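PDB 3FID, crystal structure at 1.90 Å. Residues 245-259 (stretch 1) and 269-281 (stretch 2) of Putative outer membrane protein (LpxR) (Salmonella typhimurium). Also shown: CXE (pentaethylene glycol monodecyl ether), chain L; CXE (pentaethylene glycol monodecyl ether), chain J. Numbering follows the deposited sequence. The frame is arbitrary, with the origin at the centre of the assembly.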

# COMPACT_ATOMS: atom_id res chain seq x y z
N THR A 245 2.43 -13.28 18.08
CA THR A 245 1.22 -12.86 18.80
C THR A 245 -0.11 -13.32 18.19
O THR A 245 -1.12 -13.26 18.87
CB THR A 245 1.17 -11.33 18.97
OG1 THR A 245 1.18 -10.71 17.67
CG2 THR A 245 2.35 -10.83 19.79
N VAL A 246 -0.12 -13.78 16.94
CA VAL A 246 -1.38 -14.03 16.22
C VAL A 246 -1.30 -15.26 15.33
O VAL A 246 -0.20 -15.73 15.04
CB VAL A 246 -1.76 -12.84 15.31
CG1 VAL A 246 -1.78 -11.54 16.08
CG2 VAL A 246 -0.78 -12.72 14.12
N ASP A 247 -2.47 -15.77 14.92
CA ASP A 247 -2.60 -16.79 13.89
C ASP A 247 -3.06 -16.10 12.58
O ASP A 247 -4.21 -15.64 12.49
CB ASP A 247 -3.65 -17.83 14.32
CG ASP A 247 -3.18 -18.67 15.50
OD1 ASP A 247 -2.06 -19.22 15.41
OD2 ASP A 247 -3.91 -18.75 16.51
N ILE A 248 -2.18 -16.05 11.59
CA ILE A 248 -2.52 -15.32 10.34
C ILE A 248 -3.72 -15.95 9.64
O ILE A 248 -3.96 -17.15 9.77
CB ILE A 248 -1.34 -15.21 9.32
CG1 ILE A 248 -0.96 -16.57 8.71
CG2 ILE A 248 -0.15 -14.51 9.98
CD1 ILE A 248 -0.29 -16.44 7.31
N ASN A 249 -4.49 -15.12 8.94
CA ASN A 249 -5.55 -15.62 8.06
C ASN A 249 -4.91 -15.76 6.70
O ASN A 249 -4.19 -14.86 6.24
CB ASN A 249 -6.69 -14.63 7.96
CG ASN A 249 -7.59 -14.64 9.17
OD1 ASN A 249 -7.73 -15.65 9.86
ND2 ASN A 249 -8.26 -13.52 9.41
N LYS A 250 -5.16 -16.89 6.06
CA LYS A 250 -4.54 -17.19 4.79
C LYS A 250 -5.19 -16.49 3.60
O LYS A 250 -4.57 -16.37 2.56
CB LYS A 250 -4.46 -18.70 4.59
CG LYS A 250 -3.66 -19.34 5.75
CD LYS A 250 -2.65 -20.33 5.25
CE LYS A 250 -3.13 -21.77 5.41
NZ LYS A 250 -2.92 -22.28 6.78
N THR A 251 -6.44 -16.05 3.75
CA THR A 251 -7.14 -15.34 2.69
C THR A 251 -7.44 -13.91 3.14
O THR A 251 -8.10 -13.68 4.17
CB THR A 251 -8.44 -16.08 2.26
OG1 THR A 251 -8.10 -17.43 1.95
CG2 THR A 251 -9.01 -15.44 1.05
N VAL A 252 -6.93 -12.96 2.35
CA VAL A 252 -7.01 -11.54 2.69
C VAL A 252 -7.45 -10.77 1.43
O VAL A 252 -6.86 -10.90 0.36
CB VAL A 252 -5.63 -11.00 3.25
CG1 VAL A 252 -5.65 -9.47 3.39
CG2 VAL A 252 -5.29 -11.63 4.60
N ASP A 253 -8.50 -9.97 1.57
CA ASP A 253 -9.01 -9.14 0.47
C ASP A 253 -8.63 -7.71 0.70
O ASP A 253 -8.65 -7.23 1.85
CB ASP A 253 -10.54 -9.21 0.41
CG ASP A 253 -11.05 -10.58 0.04
OD1 ASP A 253 -10.27 -11.38 -0.52
OD2 ASP A 253 -12.23 -10.86 0.31
N GLU A 254 -8.28 -7.02 -0.38
CA GLU A 254 -7.97 -5.58 -0.33
C GLU A 254 -8.84 -4.80 -1.32
O GLU A 254 -8.87 -5.10 -2.53
CB GLU A 254 -6.49 -5.32 -0.64
CG GLU A 254 -6.11 -3.80 -0.59
CD GLU A 254 -4.63 -3.56 -0.75
OE1 GLU A 254 -3.86 -4.25 -0.07
OE2 GLU A 254 -4.24 -2.66 -1.51
N TYR A 255 -9.54 -3.80 -0.80
CA TYR A 255 -10.42 -2.94 -1.60
C TYR A 255 -9.79 -1.57 -1.74
O TYR A 255 -9.22 -1.05 -0.78
CB TYR A 255 -11.77 -2.77 -0.89
CG TYR A 255 -12.55 -4.05 -0.83
CD1 TYR A 255 -13.54 -4.30 -1.78
CD2 TYR A 255 -12.32 -5.01 0.18
CE1 TYR A 255 -14.29 -5.46 -1.74
CE2 TYR A 255 -13.07 -6.18 0.23
CZ TYR A 255 -14.04 -6.40 -0.75
OH TYR A 255 -14.80 -7.56 -0.77
N ARG A 256 -9.88 -0.96 -2.93
CA ARG A 256 -9.30 0.36 -3.16
C ARG A 256 -10.29 1.13 -4.03
O ARG A 256 -10.72 0.63 -5.07
CB ARG A 256 -7.95 0.30 -3.90
CG ARG A 256 -6.87 -0.56 -3.25
CD ARG A 256 -5.46 -0.25 -3.82
NE ARG A 256 -4.54 -0.41 -2.69
CZ ARG A 256 -3.84 0.54 -2.05
NH1 ARG A 256 -3.10 0.17 -1.03
NH2 ARG A 256 -3.84 1.83 -2.43
N VAL A 257 -10.66 2.32 -3.58
CA VAL A 257 -11.50 3.21 -4.33
C VAL A 257 -10.81 4.56 -4.32
O VAL A 257 -10.43 5.08 -3.24
CB VAL A 257 -12.91 3.31 -3.65
CG1 VAL A 257 -13.73 4.45 -4.26
CG2 VAL A 257 -13.64 1.94 -3.68
N GLY A 258 -10.63 5.18 -5.49
CA GLY A 258 -9.92 6.44 -5.49
C GLY A 258 -9.96 7.22 -6.77
O GLY A 258 -10.68 6.87 -7.71
N ALA A 259 -9.17 8.30 -6.81
CA ALA A 259 -9.15 9.22 -7.96
C ALA A 259 -7.83 9.99 -8.03
O ALA A 259 -7.14 10.17 -7.00
CB ALA A 259 -10.32 10.22 -7.88
C1 CXE L . -15.19 -6.94 -10.27
C2 CXE L . -14.88 -5.48 -10.54
C3 CXE L . -14.15 -4.87 -9.36
C4 CXE L . -14.97 -3.82 -8.62
C5 CXE L . -14.92 -4.09 -7.11
C6 CXE L . -14.60 -2.82 -6.32
C7 CXE L . -15.25 -2.88 -4.95
C8 CXE L . -14.95 -1.65 -4.13
C9 CXE L . -16.15 -1.29 -3.28
C10 CXE L . -15.86 -1.37 -1.78
O11 CXE L . -17.08 -1.71 -1.11
C12 CXE L . -16.96 -1.90 0.30
C13 CXE L . -16.39 -3.26 0.67
O14 CXE L . -17.37 -4.28 0.49
C15 CXE L . -16.98 -5.54 1.05
C1 CXE J . -13.47 7.99 -5.52
C2 CXE J . -12.91 8.98 -4.52
C3 CXE J . -14.06 9.74 -3.88
C4 CXE J . -13.57 10.60 -2.74
C5 CXE J . -14.71 11.44 -2.18
C6 CXE J . -14.24 12.22 -0.96
C7 CXE J . -15.15 13.40 -0.63
C8 CXE J . -14.40 14.39 0.25
C9 CXE J . -15.34 15.13 1.18
C10 CXE J . -14.56 16.15 2.00
O11 CXE J . -15.47 17.15 2.44
C12 CXE J . -14.85 18.20 3.16
C13 CXE J . -15.95 19.00 3.85
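Stretch 2, residues 269-281: SLSLNKVTSEFRT

Stretch 2 pairs with stretch 1 as a neighbouring antiparallel strand. Residues 269-275 are extended and lie beside strand 251-259. The two axes approach to 4.4 Å, and their N-to-C directions differ by 160°. Residues 276-281 are loop or turn. Thr 276 still sits against Asp 253, and Ser 277 to Arg 280 run mainly along 246-249. Together the stretches bury 1113 Å², both sides summed.

Backbone hydrogen bonds set the register. Tyr 255 pairs with Lys 274: Tyr 255 N donates to Lys 274 O at 2.8 Å, and Lys 274 N to Tyr 255 O at 3.0 Å. Val 257 and Leu 272 repeat the pattern, with Val 257 N to Leu 272 O at 3.0 Å and Leu 272 N to Val 257 O at 2.7 Å. Ala 259 and Leu 270 form the next such pair; Ala 259 N to Leu 270 O and Leu 270 N to Ala 259 O are both 3.0 Å. At Asp 253 a side chain replaces one carbonyl. Thr 276 N donates to Asp 253 O at 2.8 Å, while Asp 253 N donates to Thr 276 OG1 at 2.9 Å.

The pairs between these are not hydrogen-bonded. Their CA atoms are closer: Glu 254 CA to Val 275 CA is 4.5 Å, Arg 256 CA to Asn 273 CA 4.6 Å, and Gly 258 CA to Ser 271 CA 4.1 Å. Gly 258 has no side chain; an ideal CB there would lie 2.4 Å from Leu 270 O, a clash.

A second, separate ladder has a register shifted by two. Ile 248 bridges Phe 279, CA to CA 4.0 Å. Asn 249 N donates to Glu 278 O at 2.9 Å, and Arg 280 N to Asp 247 O at 2.8 Å. The Asn 249 side chain adds a bond, ND2 to Ser 277 O, at 2.9 Å.

Apolar contacts are few. Val 246 CG1 lies over one face of the Phe 279 ring, 3.8 Å from its centroid. Val 252 CG1 meets Val 275 CG1 at 3.7 Å. Thr 276 CG2 sits at the edge of the Tyr 255 ring, 4.2 Å from Tyr 255 CE2.

Waters bridge the two stretches. Water 5 donates to Thr 251 O and Ser 277 O and accepts from Thr 276 OG1, all at 2.7 Å from its oxygen. Water 6 links Arg 256 NH2, 2.9 Å from its oxygen, to Ser 271 OG, 3.0 Å away.

Tyr 255, Val 257, Leu 270, Leu 272 and Lys 274 share one sheet face. Detergent lies against it: Leu 270 CD1 is 3.9 Å from C4 of CXE chain J.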

# COMPACT_ATOMS: atom_id res chain seq x y z
N SER A 269 -3.76 12.69 -5.84
CA SER A 269 -4.49 11.43 -5.76
C SER A 269 -4.96 11.13 -4.35
O SER A 269 -4.28 11.46 -3.40
CB SER A 269 -3.61 10.28 -6.22
OG SER A 269 -3.21 10.44 -7.56
N LEU A 270 -6.12 10.47 -4.23
CA LEU A 270 -6.59 9.96 -2.95
C LEU A 270 -7.09 8.53 -3.18
O LEU A 270 -7.78 8.28 -4.17
CB LEU A 270 -7.71 10.89 -2.42
CG LEU A 270 -8.55 10.74 -1.14
CD1 LEU A 270 -9.90 10.13 -1.41
CD2 LEU A 270 -7.83 10.05 0.01
N SER A 271 -6.71 7.60 -2.31
CA SER A 271 -7.22 6.23 -2.37
C SER A 271 -7.79 5.86 -0.99
O SER A 271 -7.16 6.12 0.04
CB SER A 271 -6.09 5.26 -2.80
OG SER A 271 -6.63 3.96 -3.04
N LEU A 272 -9.03 5.36 -0.99
CA LEU A 272 -9.73 4.89 0.20
C LEU A 272 -9.66 3.39 0.24
O LEU A 272 -10.23 2.71 -0.65
CB LEU A 272 -11.20 5.33 0.13
CG LEU A 272 -11.50 6.84 -0.09
CD1 LEU A 272 -13.05 7.11 -0.16
CD2 LEU A 272 -10.92 7.70 0.96
N ASN A 273 -9.01 2.84 1.26
CA ASN A 273 -8.61 1.45 1.22
C ASN A 273 -9.13 0.64 2.39
O ASN A 273 -9.30 1.18 3.45
CB ASN A 273 -7.08 1.36 1.17
CG ASN A 273 -6.50 2.27 0.11
OD1 ASN A 273 -6.96 2.28 -1.03
ND2 ASN A 273 -5.49 3.06 0.49
N LYS A 274 -9.42 -0.65 2.15
CA LYS A 274 -9.75 -1.56 3.24
C LYS A 274 -9.03 -2.89 3.05
O LYS A 274 -9.04 -3.46 1.96
CB LYS A 274 -11.26 -1.82 3.35
CG LYS A 274 -11.64 -2.63 4.63
CD LYS A 274 -13.10 -2.99 4.69
CE LYS A 274 -13.33 -4.37 4.04
NZ LYS A 274 -14.65 -4.92 4.48
N VAL A 275 -8.45 -3.39 4.13
CA VAL A 275 -7.85 -4.71 4.10
C VAL A 275 -8.65 -5.59 5.08
O VAL A 275 -8.89 -5.18 6.22
CB VAL A 275 -6.35 -4.63 4.47
CG1 VAL A 275 -5.73 -6.03 4.61
CG2 VAL A 275 -5.54 -3.79 3.39
N THR A 276 -9.11 -6.76 4.62
CA THR A 276 -9.86 -7.65 5.53
C THR A 276 -8.95 -8.29 6.58
O THR A 276 -7.74 -8.35 6.41
CB THR A 276 -10.73 -8.71 4.80
OG1 THR A 276 -9.91 -9.67 4.14
CG2 THR A 276 -11.67 -8.01 3.79
N SER A 277 -9.54 -8.71 7.69
CA SER A 277 -8.78 -9.26 8.81
C SER A 277 -7.56 -10.11 8.39
O SER A 277 -7.70 -11.15 7.75
CB SER A 277 -9.69 -10.11 9.71
OG SER A 277 -8.98 -10.49 10.88
N GLU A 278 -6.38 -9.70 8.82
CA GLU A 278 -5.15 -10.48 8.51
C GLU A 278 -4.79 -11.59 9.50
O GLU A 278 -3.82 -12.34 9.29
CB GLU A 278 -3.98 -9.52 8.34
CG GLU A 278 -4.21 -8.60 7.13
CD GLU A 278 -2.97 -7.78 6.81
OE1 GLU A 278 -2.67 -6.86 7.56
OE2 GLU A 278 -2.29 -8.09 5.80
N PHE A 279 -5.54 -11.68 10.60
CA PHE A 279 -5.33 -12.76 11.57
C PHE A 279 -6.61 -13.08 12.31
O PHE A 279 -7.55 -12.27 12.39
CB PHE A 279 -4.18 -12.46 12.54
CG PHE A 279 -4.28 -11.13 13.21
CD1 PHE A 279 -3.79 -9.98 12.56
CD2 PHE A 279 -4.81 -11.01 14.49
CE1 PHE A 279 -3.88 -8.74 13.18
CE2 PHE A 279 -4.90 -9.75 15.12
CZ PHE A 279 -4.44 -8.63 14.47
N ARG A 280 -6.64 -14.29 12.87
CA ARG A 280 -7.92 -14.84 13.35
C ARG A 280 -8.63 -13.91 14.32
O ARG A 280 -9.87 -13.75 14.28
CB ARG A 280 -7.70 -16.21 13.99
CG ARG A 280 -7.18 -17.25 13.05
CD ARG A 280 -7.36 -18.60 13.68
NE ARG A 280 -6.80 -19.64 12.82
CZ ARG A 280 -6.86 -20.92 13.12
NH1 ARG A 280 -6.34 -21.80 12.30
NH2 ARG A 280 -7.43 -21.30 14.26
N THR A 281 -7.87 -13.34 15.25
CA THR A 281 -8.41 -12.49 16.31
C THR A 281 -8.45 -10.99 15.95
O THR A 281 -8.75 -10.14 16.80
CB THR A 281 -7.66 -12.72 17.63
OG1 THR A 281 -6.25 -12.53 17.41
CG2 THR A 281 -7.89 -14.16 18.12
O HOH W 1 -4.98 -14.55 15.99
O HOH W 2 -6.24 -18.70 10.14
O HOH W 3 -2.53 -12.72 6.84
O HOH W 4 -10.53 -12.81 11.37
O HOH W 5 -9.27 -11.79 5.62
O HOH W 6 -4.66 2.86 -5.04